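Local coordinates for acetyl xylan esterase (Paenibacillus sp. R4, PDB 6AGQ), which probably removes acetyl groups from xylan, as a cold-active esterase with the alpha/beta-hydrolase fold, at residues A[38-43]-A[161-166]; A[193-198]-A[260-265]; A[201-206]-A[315-320]. All blocks are in the same frame, centred on the assembly; numbering follows the deposited sequence.

Contact 1 of 3, residues A[38-43]-A[161-166]; sequences KPLHAQ and CIRALD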
loop_
_atom_site.group_PDB
_atom_site.type_symbol
_atom_site.label_atom_id
_atom_site.label_comp_id
_atom_site.label_asym_id
_atom_site.label_seq_id
_atom_site.Cartn_x
_atom_site.Cartn_y
_atom_site.Cartn_z
ATOM N N LYS A 38 -14.637 -43.585 -21.897
ATOM C CA LYS A 38 -13.929 -42.669 -22.808
ATOM C C LYS A 38 -12.509 -43.119 -22.846
ATOM O O LYS A 38 -11.780 -42.916 -21.882
ATOM C CB LYS A 38 -14.031 -41.215 -22.361
ATOM C CG LYS A 38 -14.417 -40.302 -23.491
ATOM C CD LYS A 38 -15.891 -40.483 -23.879
ATOM C CE LYS A 38 -16.140 -39.851 -25.238
ATOM N NZ LYS A 38 -15.813 -38.380 -25.206
ATOM N N PRO A 39 -12.111 -43.756 -23.953
ATOM C CA PRO A 39 -10.683 -44.082 -24.102
ATOM C C PRO A 39 -9.765 -42.822 -23.944
ATOM O O PRO A 39 -10.188 -41.677 -24.230
ATOM C CB PRO A 39 -10.598 -44.628 -25.529
ATOM C CG PRO A 39 -11.983 -45.084 -25.842
ATOM C CD PRO A 39 -12.877 -44.074 -25.176
ATOM N N LEU A 40 -8.548 -43.057 -23.475
ATOM C CA LEU A 40 -7.552 -41.997 -23.281
ATOM C C LEU A 40 -7.051 -41.384 -24.577
ATOM O O LEU A 40 -6.882 -40.167 -24.662
ATOM C CB LEU A 40 -6.378 -42.480 -22.405
ATOM C CG LEU A 40 -6.382 -41.901 -20.979
ATOM C CD1 LEU A 40 -7.529 -42.482 -20.158
ATOM C CD2 LEU A 40 -5.038 -42.185 -20.328
ATOM N N HIS A 41 -6.842 -42.210 -25.591
ATOM C CA HIS A 41 -6.250 -41.809 -26.878
ATOM C C HIS A 41 -4.879 -41.082 -26.702
ATOM O O HIS A 41 -4.530 -40.158 -27.486
ATOM C CB HIS A 41 -7.216 -40.961 -27.712
ATOM C CG HIS A 41 -8.407 -41.691 -28.250
ATOM N ND1 HIS A 41 -8.365 -43.010 -28.656
ATOM C CD2 HIS A 41 -9.663 -41.250 -28.530
ATOM C CE1 HIS A 41 -9.556 -43.365 -29.116
ATOM N NE2 HIS A 41 -10.358 -42.311 -29.058
ATOM N N ALA A 42 -4.091 -41.545 -25.717
ATOM C CA ALA A 42 -2.747 -41.029 -25.442
ATOM C C ALA A 42 -1.857 -40.891 -26.714
ATOM O O ALA A 42 -1.695 -41.832 -27.465
ATOM C CB ALA A 42 -2.051 -41.900 -24.410
ATOM N N GLN A 43 -1.338 -39.693 -26.957
ATOM C CA GLN A 43 -0.296 -39.481 -27.942
ATOM C C GLN A 43 0.935 -39.036 -27.147
ATOM O O GLN A 43 0.859 -38.244 -26.185
ATOM C CB GLN A 43 -0.663 -38.438 -28.993
ATOM C CG GLN A 43 -1.956 -38.677 -29.807
ATOM C CD GLN A 43 -2.396 -37.420 -30.596
ATOM O OE1 GLN A 43 -3.459 -36.840 -30.330
ATOM N NE2 GLN A 43 -1.554 -36.979 -31.553
ATOM N N CYS A 161 -7.658 -35.509 -13.683
ATOM C CA CYS A 161 -6.635 -35.834 -12.707
ATOM C C CYS A 161 -6.576 -37.298 -12.416
ATOM O O CYS A 161 -5.514 -37.775 -12.063
ATOM C CB CYS A 161 -6.777 -35.013 -11.394
ATOM S SG CYS A 161 -6.460 -33.229 -11.618
ATOM N N ILE A 162 -7.723 -37.982 -12.474
ATOM C CA ILE A 162 -7.777 -39.448 -12.329
ATOM C C ILE A 162 -7.296 -40.108 -13.629
ATOM O O ILE A 162 -6.597 -41.164 -13.656
ATOM C CB ILE A 162 -9.229 -39.899 -11.971
ATOM C CG1 ILE A 162 -9.503 -39.616 -10.470
ATOM C CG2 ILE A 162 -9.505 -41.382 -12.324
ATOM C CD1 ILE A 162 -11.002 -39.624 -10.147
ATOM N N ARG A 163 -7.670 -39.480 -14.734
ATOM C CA ARG A 163 -7.185 -39.949 -16.017
ATOM C C ARG A 163 -5.658 -39.789 -16.198
ATOM O O ARG A 163 -5.072 -40.584 -16.942
ATOM C CB ARG A 163 -8.000 -39.302 -17.136
ATOM C CG ARG A 163 -9.418 -39.825 -17.131
ATOM C CD ARG A 163 -10.354 -38.945 -17.920
ATOM N NE ARG A 163 -10.209 -39.171 -19.357
ATOM C CZ ARG A 163 -10.718 -40.181 -20.046
ATOM N NH1 ARG A 163 -11.473 -41.139 -19.461
ATOM N NH2 ARG A 163 -10.492 -40.212 -21.361
ATOM N N ALA A 164 -5.012 -38.843 -15.513
ATOM C CA ALA A 164 -3.548 -38.847 -15.407
ATOM C C ALA A 164 -2.991 -40.124 -14.736
ATOM O O ALA A 164 -1.940 -40.613 -15.076
ATOM C CB ALA A 164 -3.058 -37.612 -14.677
ATOM N N LEU A 165 -3.709 -40.680 -13.779
ATOM C CA LEU A 165 -3.289 -41.973 -13.195
ATOM C C LEU A 165 -3.501 -43.104 -14.205
ATOM O O LEU A 165 -2.671 -43.990 -14.263
ATOM C CB LEU A 165 -4.047 -42.302 -11.928
ATOM C CG LEU A 165 -4.133 -41.191 -10.888
ATOM C CD1 LEU A 165 -5.149 -41.553 -9.795
ATOM C CD2 LEU A 165 -2.757 -40.852 -10.332
ATOM N N ASP A 166 -4.581 -43.056 -15.008
ATOM C CA ASP A 166 -4.791 -43.999 -16.160
ATOM C C ASP A 166 -3.626 -43.871 -17.147
ATOM O O ASP A 166 -3.175 -44.858 -17.690
ATOM C CB ASP A 166 -6.102 -43.736 -17.013
ATOM C CG ASP A 166 -7.448 -43.871 -16.215
ATOM O OD1 ASP A 166 -7.459 -44.415 -15.100
ATOM O OD2 ASP A 166 -8.523 -43.428 -16.739
#
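Arg163 of helix 153-170 reaches out to the backbone of Lys38 and Pro39, passing Leu40 on the way. Its CB points at the loop and lies 4.4 Å from Leu40 CD1. CG stands beside the backbone nitrogen, anti to the carbonyl carbon (chi1 -69°), and is about as far from Leu40 CD1 as CB is, while CD lies farther from that methyl. A bend at chi3 (78°) then turns NE back toward Leu40, and CZ comes to 3.9 Å from Leu40 CD1, which sits over the centre of one guanidinium face. The loop that receives it, 38-43, leads from helix 24-36 into edge strand 43-46 of the central sheet of the alpha/beta-hydrolase fold, and helix 153-170 is one of the helices packed on that sheet; the Arg163 side chain also touches Tyr62 on strand 55-63. At the tip, NH1 and NH2 grip a single acceptor, each 3.0 Å from Lys38 O, which lies close to the guanidinium plane. NH1 approaches in the carbonyl plane on a lone pair, whereas NH2 stands above that plane, 56° out of it. NH2 adds a weak bond to Pro39 O (3.2 Å) and a hydrogen bond to Asp63 O, and NH1 also bonds Ser35 OG, so the guanidinium ties helix 24-36, its following loop and strand 55-63 to one helix. Leu40 also crosses Asp166 obliquely, CD1 resting 3.7 Å from Asp166 CB, while the Asp166 carboxylate makes a salt bridge through OD1 to Arg200.

Contact 2 of 3, residues A[193-198]-A[260-265]; sequences AAAGLD and SRIKAR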
loop_
_atom_site.group_PDB
_atom_site.type_symbol
_atom_site.label_atom_id
_atom_site.label_comp_id
_atom_site.label_asym_id
_atom_site.label_seq_id
_atom_site.Cartn_x
_atom_site.Cartn_y
_atom_site.Cartn_z
ATOM N N ALA A 193 -7.776 -34.921 -4.028
ATOM C CA ALA A 193 -8.874 -35.465 -4.860
ATOM C C ALA A 193 -8.456 -36.795 -5.508
ATOM O O ALA A 193 -9.209 -37.758 -5.577
ATOM C CB ALA A 193 -9.270 -34.472 -5.947
ATOM N N ALA A 194 -7.280 -36.815 -6.055
ATOM C CA ALA A 194 -6.818 -37.994 -6.772
ATOM C C ALA A 194 -6.713 -39.166 -5.846
ATOM O O ALA A 194 -7.197 -40.239 -6.156
ATOM C CB ALA A 194 -5.493 -37.743 -7.402
ATOM N N ALA A 195 -6.110 -38.936 -4.693
ATOM C CA ALA A 195 -5.976 -39.964 -3.683
ATOM C C ALA A 195 -7.298 -40.313 -2.993
ATOM O O ALA A 195 -7.478 -41.415 -2.506
ATOM C CB ALA A 195 -4.959 -39.525 -2.661
ATOM N N GLY A 196 -8.207 -39.351 -2.911
ATOM C CA GLY A 196 -9.494 -39.586 -2.303
ATOM C C GLY A 196 -10.462 -40.375 -3.150
ATOM O O GLY A 196 -11.217 -41.178 -2.629
ATOM N N LEU A 197 -10.422 -40.130 -4.452
ATOM C CA LEU A 197 -11.303 -40.749 -5.445
ATOM C C LEU A 197 -10.715 -41.981 -6.164
ATOM O O LEU A 197 -11.415 -42.641 -6.948
ATOM C CB LEU A 197 -11.694 -39.689 -6.502
ATOM C CG LEU A 197 -12.502 -38.493 -5.956
ATOM C CD1 LEU A 197 -12.953 -37.557 -7.059
ATOM C CD2 LEU A 197 -13.723 -38.946 -5.153
ATOM N N ASP A 198 -9.466 -42.317 -5.893
ATOM C CA ASP A 198 -8.831 -43.443 -6.561
ATOM C C ASP A 198 -8.002 -44.204 -5.592
ATOM O O ASP A 198 -7.270 -43.591 -4.831
ATOM C CB ASP A 198 -7.922 -42.925 -7.705
ATOM C CG ASP A 198 -7.638 -43.990 -8.769
ATOM O OD1 ASP A 198 -8.435 -44.093 -9.731
ATOM O OD2 ASP A 198 -6.616 -44.730 -8.670
ATOM N N SER A 260 -11.100 -37.810 4.006
ATOM C CA SER A 260 -11.801 -38.866 4.759
ATOM C C SER A 260 -11.786 -40.237 4.017
ATOM O O SER A 260 -12.047 -41.261 4.610
ATOM C CB SER A 260 -13.231 -38.367 4.987
ATOM O OG SER A 260 -14.109 -39.428 5.069
ATOM N N ARG A 261 -11.525 -40.232 2.703
ATOM C CA ARG A 261 -11.430 -41.476 1.905
ATOM C C ARG A 261 -10.019 -41.854 1.432
ATOM O O ARG A 261 -9.895 -42.824 0.725
ATOM C CB ARG A 261 -12.383 -41.381 0.711
ATOM C CG ARG A 261 -13.849 -41.332 1.132
ATOM C CD ARG A 261 -14.543 -40.155 0.502
ATOM N NE ARG A 261 -15.978 -40.264 0.653
ATOM C CZ ARG A 261 -16.756 -39.495 1.414
ATOM N NH1 ARG A 261 -16.262 -38.502 2.140
ATOM N NH2 ARG A 261 -18.081 -39.713 1.423
ATOM N N ILE A 262 -8.993 -41.075 1.794
ATOM C CA ILE A 262 -7.589 -41.345 1.491
ATOM C C ILE A 262 -7.007 -42.372 2.435
ATOM O O ILE A 262 -7.017 -42.147 3.654
ATOM C CB ILE A 262 -6.722 -40.056 1.587
ATOM C CG1 ILE A 262 -7.210 -39.026 0.557
ATOM C CG2 ILE A 262 -5.243 -40.359 1.376
ATOM C CD1 ILE A 262 -6.544 -37.690 0.603
ATOM N N LYS A 263 -6.493 -43.471 1.886
ATOM C CA LYS A 263 -5.736 -44.521 2.664
ATOM C C LYS A 263 -4.225 -44.536 2.418
ATOM O O LYS A 263 -3.464 -45.167 3.168
ATOM C CB LYS A 263 -6.242 -45.934 2.337
ATOM C CG LYS A 263 -7.535 -46.350 3.020
ATOM C CD LYS A 263 -8.749 -46.324 2.087
ATOM C CE LYS A 263 -9.743 -47.456 2.390
ATOM N NZ LYS A 263 -10.082 -47.523 3.841
ATOM N N ALA A 264 -3.814 -43.893 1.329
ATOM C CA ALA A 264 -2.449 -43.499 1.100
ATOM C C ALA A 264 -1.826 -42.835 2.322
ATOM O O ALA A 264 -2.491 -42.165 3.081
ATOM C CB ALA A 264 -2.355 -42.555 -0.157
ATOM N N ARG A 265 -0.528 -43.062 2.483
ATOM C CA ARG A 265 0.325 -42.354 3.424
ATOM C C ARG A 265 0.537 -40.944 2.916
ATOM O O ARG A 265 0.854 -40.798 1.754
ATOM C CB ARG A 265 1.683 -43.095 3.565
ATOM C CG ARG A 265 2.680 -42.374 4.451
ATOM C CD ARG A 265 4.030 -43.100 4.578
ATOM N NE ARG A 265 3.845 -44.496 4.918
ATOM C CZ ARG A 265 3.769 -45.015 6.150
ATOM N NH1 ARG A 265 3.922 -44.281 7.265
ATOM N NH2 ARG A 265 3.609 -46.342 6.260
HETATM O O HOH W 1 -5.960 -43.144 -0.718
HETATM O O HOH W 2 -8.970 -43.542 -1.728
#
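Ile262 lies against the backbone of Ala195 and Gly196, and these three residues hold most of the buried surface. They join the C-terminal part of helix 186-197 to the loop between helix 255-259 and strand 265-271. Helix 186-197 follows strand 179-184 and a turn with a GxSxG pattern, consistent with the nucleophile elbow of the alpha/beta-hydrolase fold. The CA atoms of Gly196 and Ile262 are 4.6 Å apart. Ile262 CG1, anti to the carbonyl carbon (chi1 -62°), is laid directly on the helix backbone, 3.6 Å from Gly196 N. The same CG1 also lies 4.0 Å from Ala195 CB, and both CG2 and CD1 of Ile262 approach that methyl as well, so the alanine is met by all three outer carbons of the isoleucine. Ile262 also packs on Leu289. Arg261 adds a backbone-directed contact, its CB lying 3.5 Å from Gly196 O, while its guanidinium leaves the contact for Asn20 and the backbone oxygen of Asn257, with NE in a salt bridge to Asp25. Water is part of the interface. Water 2 lies 2.7 Å from Ala195 O and equally near Arg261 O, though not all of the acceptors round it can be served by its two protons at once. Water 1 links helix to loop more plainly: it donates to Ala195 O at 2.9 Å and accepts from Ala264 N at 3.1 Å.

Contact 3 of 3, residues A[201-206]-A[315-320]; sequences PKLALP and RFIEAY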
loop_
_atom_site.group_PDB
_atom_site.type_symbol
_atom_site.label_atom_id
_atom_site.label_comp_id
_atom_site.label_asym_id
_atom_site.label_seq_id
_atom_site.Cartn_x
_atom_site.Cartn_y
_atom_site.Cartn_z
ATOM N N PRO A 201 -2.974 -44.564 -5.826
ATOM C CA PRO A 201 -1.824 -43.838 -5.278
ATOM C C PRO A 201 -1.425 -44.363 -3.921
ATOM O O PRO A 201 -2.278 -44.625 -3.089
ATOM C CB PRO A 201 -2.324 -42.390 -5.173
ATOM C CG PRO A 201 -3.484 -42.315 -6.081
ATOM C CD PRO A 201 -4.111 -43.656 -6.080
ATOM N N LYS A 202 -0.122 -44.582 -3.742
ATOM C CA LYS A 202 0.423 -45.054 -2.517
ATOM C C LYS A 202 0.829 -43.910 -1.549
ATOM O O LYS A 202 0.726 -44.072 -0.319
ATOM C CB LYS A 202 1.615 -45.866 -2.859
ATOM C CG LYS A 202 2.145 -46.634 -1.711
ATOM C CD LYS A 202 3.481 -47.179 -2.114
ATOM C CE LYS A 202 3.988 -48.126 -1.055
ATOM N NZ LYS A 202 5.215 -48.761 -1.603
ATOM N N LEU A 203 1.285 -42.797 -2.114
ATOM C CA LEU A 203 1.646 -41.608 -1.362
ATOM C C LEU A 203 0.879 -40.391 -1.864
ATOM O O LEU A 203 0.625 -40.288 -3.051
ATOM C CB LEU A 203 3.124 -41.301 -1.542
ATOM C CG LEU A 203 4.172 -41.838 -0.638
ATOM C CD1 LEU A 203 3.916 -43.252 -0.228
ATOM C CD2 LEU A 203 5.524 -41.681 -1.277
ATOM N N ALA A 204 0.596 -39.438 -0.963
ATOM C CA ALA A 204 -0.003 -38.136 -1.315
ATOM C C ALA A 204 0.844 -37.038 -0.675
ATOM O O ALA A 204 1.113 -37.126 0.518
ATOM C CB ALA A 204 -1.430 -38.050 -0.835
ATOM N N LEU A 205 1.320 -36.057 -1.477
ATOM C CA LEU A 205 2.150 -35.003 -0.976
ATOM C C LEU A 205 1.542 -33.575 -1.194
ATOM O O LEU A 205 2.177 -32.742 -1.842
ATOM C CB LEU A 205 3.530 -35.096 -1.604
ATOM C CG LEU A 205 4.397 -36.301 -1.196
ATOM C CD1 LEU A 205 4.200 -37.462 -2.139
ATOM C CD2 LEU A 205 5.868 -35.910 -1.226
ATOM N N PRO A 206 0.366 -33.282 -0.611
ATOM C CA PRO A 206 -0.198 -31.906 -0.664
ATOM C C PRO A 206 0.656 -30.781 -0.011
ATOM O O PRO A 206 1.005 -30.870 1.159
ATOM C CB PRO A 206 -1.524 -32.066 0.036
ATOM C CG PRO A 206 -1.304 -33.164 0.998
ATOM C CD PRO A 206 -0.381 -34.128 0.339
ATOM N N ARG A 315 13.092 -37.176 0.877
ATOM C CA ARG A 315 13.279 -38.166 1.990
ATOM C C ARG A 315 12.056 -39.048 2.237
ATOM O O ARG A 315 12.165 -40.237 2.473
ATOM C CB ARG A 315 13.592 -37.470 3.316
ATOM C CG ARG A 315 14.931 -36.766 3.377
ATOM C CD ARG A 315 15.296 -36.298 4.782
ATOM N NE ARG A 315 16.563 -35.553 4.733
ATOM C CZ ARG A 315 17.797 -36.083 4.766
ATOM N NH1 ARG A 315 18.008 -37.407 4.884
ATOM N NH2 ARG A 315 18.844 -35.263 4.670
ATOM N N PHE A 316 10.883 -38.430 2.230
ATOM C CA PHE A 316 9.618 -39.113 2.332
ATOM C C PHE A 316 9.391 -40.137 1.221
ATOM O O PHE A 316 9.042 -41.298 1.500
ATOM C CB PHE A 316 8.515 -38.047 2.321
ATOM C CG PHE A 316 7.150 -38.591 2.560
ATOM C CD1 PHE A 316 6.772 -39.007 3.827
ATOM C CD2 PHE A 316 6.232 -38.638 1.536
ATOM C CE1 PHE A 316 5.498 -39.532 4.064
ATOM C CE2 PHE A 316 4.967 -39.110 1.757
ATOM C CZ PHE A 316 4.602 -39.559 3.019
ATOM N N ILE A 317 9.590 -39.693 -0.018
ATOM C CA ILE A 317 9.501 -40.548 -1.190
ATOM C C ILE A 317 10.527 -41.691 -1.146
ATOM O O ILE A 317 10.170 -42.855 -1.387
ATOM C CB ILE A 317 9.588 -39.728 -2.482
ATOM C CG1 ILE A 317 8.226 -39.064 -2.680
ATOM C CG2 ILE A 317 9.965 -40.626 -3.685
ATOM C CD1 ILE A 317 8.229 -37.910 -3.636
ATOM N N GLU A 318 11.781 -41.368 -0.831
ATOM C CA GLU A 318 12.824 -42.403 -0.729
ATOM C C GLU A 318 12.506 -43.403 0.338
ATOM O O GLU A 318 12.787 -44.573 0.163
ATOM C CB GLU A 318 14.215 -41.790 -0.483
ATOM C CG GLU A 318 15.038 -41.559 -1.745
ATOM C CD GLU A 318 16.077 -42.653 -1.921
ATOM O OE1 GLU A 318 17.113 -42.586 -1.205
ATOM O OE2 GLU A 318 15.847 -43.577 -2.738
ATOM N N ALA A 319 11.946 -42.959 1.473
ATOM C CA ALA A 319 11.612 -43.896 2.537
ATOM C C ALA A 319 10.457 -44.812 2.293
ATOM O O ALA A 319 10.440 -45.927 2.812
ATOM C CB ALA A 319 11.380 -43.135 3.842
ATOM N N TYR A 320 9.425 -44.327 1.623
ATOM C CA TYR A 320 8.106 -45.000 1.627
ATOM C C TYR A 320 7.547 -45.413 0.261
ATOM O O TYR A 320 6.675 -46.251 0.223
ATOM C CB TYR A 320 7.048 -44.133 2.354
ATOM C CG TYR A 320 7.335 -43.903 3.837
ATOM C CD1 TYR A 320 7.248 -44.951 4.753
ATOM C CD2 TYR A 320 7.690 -42.624 4.320
ATOM C CE1 TYR A 320 7.519 -44.748 6.110
ATOM C CE2 TYR A 320 7.974 -42.420 5.668
ATOM C CZ TYR A 320 7.895 -43.481 6.550
ATOM O OH TYR A 320 8.166 -43.278 7.859
#
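Leu203 and Leu205 of strand 203-207 point at helix 309-320 and pack on Phe316 and Ile317. The strand and helix segments run almost exactly antiparallel (174°), their axes 10.4 Å apart. The tight part is a buried apolar cluster: Phe316 CG is anti to the backbone nitrogen (chi1 -174°), and its ring reaches the strand, where CE2 lies 3.7 Å from Leu203 CG and CD2 3.9 Å from Leu205 CD2. Both leucine side chains lie alongside that of Phe316 and run counter to it. Ile317 adds to the cluster, its CD1 3.9 Å from Leu205 CD2, the two side chains crossing at about a right angle. Toward the chain end the contact thins out. Tyr320 meets Leu203 CD1 with its carbonyl oxygen and CB, the latter at 4.2 Å, and its ring makes a cation-pi contact with Arg265. The extended Lys202 reaches past, but NZ makes just a weak bond to Tyr320 O (3.4 Å), its stronger partner being the backbone oxygen of Leu321. On the outward side Arg315 bonds Asp49 O of the second subunit. Such a C-terminal helix laid antiparallel over parallel strands belongs to the three-layer alpha/beta-hydrolase fold.

From the N terminus, contact 1 is the first to close, bringing the loop after helix 24-36 to helix 153-170 and enclosing the sheet strands from 43-46 to 114-118. It ends before the other two begin. Contacts 2 and 3 cross: 193-198, 201-206, 260-265 and 315-320 follow in that order, so each loop contains one segment of the other. They meet at neighbouring strands, where Arg265 probably bonds Lys202 and Ala204 through the backbone. Helix 186-197 and helix 309-320 lie on opposite faces of the sheet. Contact 1 is linked to contact 2 through Leu165 and Ile162, which pack on Asp198 and Leu197 between the two helices.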